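PDB 2WP0: chromosomal replication initiator protein DnaA from Helicobacter pylori, which probably initiates and regulates chromosomal replication by binding the origin in its ATP form, here represented by domain I, involved in oligomerization and regulator binding. Local coordinates for residues N51-L54 and C55-T59. Residues are numbered along the deposited sequence; the frame is centred on the assembly and turned at random.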
loop_
_atom_site.group_PDB
_atom_site.type_symbol
_atom_site.label_atom_id
_atom_site.label_comp_id
_atom_site.label_asym_id
_atom_site.label_seq_id
_atom_site.Cartn_x
_atom_site.Cartn_y
_atom_site.Cartn_z
ATOM N N ASN D 51 0.355 23.474 26.719
ATOM C CA ASN D 51 -0.597 22.556 26.127
ATOM C C ASN D 51 -0.181 21.086 26.220
ATOM O O ASN D 51 0.903 20.745 26.714
ATOM C CB ASN D 51 -0.832 22.942 24.679
ATOM C CG ASN D 51 0.443 22.975 23.889
ATOM O OD1 ASN D 51 1.089 21.948 23.694
ATOM N ND2 ASN D 51 0.835 24.160 23.446
ATOM N N GLN D 52 -1.056 20.220 25.721
ATOM C CA GLN D 52 -0.886 18.778 25.842
ATOM C C GLN D 52 0.274 18.177 25.040
ATOM O O GLN D 52 1.036 17.364 25.575
ATOM C CB GLN D 52 -2.182 18.067 25.469
ATOM C CG GLN D 52 -2.171 16.579 25.754
ATOM C CD GLN D 52 -1.869 16.264 27.207
ATOM O OE1 GLN D 52 -2.574 16.705 28.114
ATOM N NE2 GLN D 52 -0.816 15.492 27.432
ATOM N N VAL D 53 0.395 18.542 23.765
ATOM C CA VAL D 53 1.494 18.037 22.952
ATOM C C VAL D 53 2.840 18.399 23.575
ATOM O O VAL D 53 3.759 17.575 23.594
ATOM C CB VAL D 53 1.459 18.580 21.522
ATOM C CG1 VAL D 53 2.784 18.311 20.813
ATOM C CG2 VAL D 53 0.329 17.967 20.766
ATOM N N LEU D 54 2.963 19.624 24.091
ATOM C CA LEU D 54 4.203 20.016 24.774
ATOM C C LEU D 54 4.418 19.190 26.031
ATOM O O LEU D 54 5.514 18.653 26.249
ATOM C CB LEU D 54 4.240 21.515 25.093
ATOM C CG LEU D 54 4.826 22.201 23.861
ATOM C CD1 LEU D 54 4.184 23.518 23.460
ATOM C CD2 LEU D 54 6.345 22.181 23.753
ATOM N N CYS D 55 3.369 19.082 26.846
ATOM C CA CYS D 55 3.455 18.272 28.048
ATOM C C CYS D 55 3.903 16.850 27.706
ATOM O O CYS D 55 4.691 16.240 28.433
ATOM C CB CYS D 55 2.129 18.261 28.812
ATOM S SG CYS D 55 2.094 17.162 30.281
ATOM N N THR D 56 3.423 16.333 26.581
ATOM C CA THR D 56 3.717 14.957 26.196
ATOM C C THR D 56 5.084 14.792 25.543
ATOM O O THR D 56 5.821 13.859 25.874
ATOM C CB THR D 56 2.625 14.395 25.268
ATOM O OG1 THR D 56 1.423 14.233 26.017
ATOM C CG2 THR D 56 3.031 13.044 24.691
ATOM N N THR D 57 5.423 15.687 24.614
ATOM C CA THR D 57 6.692 15.576 23.885
ATOM C C THR D 57 7.872 15.816 24.799
ATOM O O THR D 57 8.834 15.046 24.828
ATOM C CB THR D 57 6.762 16.553 22.714
ATOM O OG1 THR D 57 5.642 16.310 21.846
ATOM C CG2 THR D 57 8.083 16.371 21.946
ATOM N N ILE D 58 7.776 16.897 25.555
ATOM C CA ILE D 58 8.787 17.172 26.533
ATOM C C ILE D 58 8.941 15.917 27.397
ATOM O O ILE D 58 10.033 15.339 27.449
ATOM C CB ILE D 58 8.437 18.409 27.377
ATOM C CG1 ILE D 58 8.485 19.667 26.529
ATOM C CG2 ILE D 58 9.414 18.586 28.507
ATOM C CD1 ILE D 58 8.297 20.896 27.354
ATOM N N THR D 59 7.855 15.485 28.047
ATOM C CA THR D 59 7.923 14.336 28.961
ATOM C C THR D 59 8.590 13.116 28.297
ATOM O O THR D 59 9.450 12.463 28.884
ATOM C CB THR D 59 6.543 13.917 29.508
ATOM O OG1 THR D 59 6.158 14.748 30.604
ATOM C CG2 THR D 59 6.608 12.500 30.005
#
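Asn51 O accepts from Cys55 N at 3.0 Å, the first of five i to i+4 backbone bonds that open helix 52-71; the others run from Thr56, Thr57, Ile58 and Thr59 N back to the carbonyls of Gln52, Val53, Leu54 and Cys55. Asn51 is also the N-cap: its OD1 takes the amide of Leu54 at 3.0 Å, almost in line with the side-chain C=O.

Side chains add bonds one turn apart. Gln52 starts with CG anti to its backbone N (chi1 -172°) and then bends at chi2, which carries NE2 over to Thr56 OG1, 2.9 Å away and in the plane of the amide. In Thr57, OG1 sits beside the backbone N (chi1 -57°), which brings the hydroxyl back to Val53 O: it donates at 2.9 Å from above the carbonyl plane, while Thr57 N reaches the same oxygen at 2.7 Å from the opposite face. Thr59 OG1 donates to Cys55 O at 3.0 Å, but nearly straight on to the carbonyl, and shares that oxygen with Thr59 N.

Van der Waals contact is lighter. The CG1 methyl of Val53 lies 3.6 Å from the Thr57 hydroxyl oxygen OG1, the two side chains running alongside each other; the apolar pair is Leu54 CD2 with Ile58 CD1, at 4.3 Å. Leu54 and Ile58 both pack on Tyr29 of helix 23-30, whereas Cys55 touches Ile87 and Val89 of strand 84-89.

In this beta-alpha-beta unit, the chemistry implies a helix start secured by its cap, with the hydroxyl of the buried residue Thr57 donating to the backbone of its own helix.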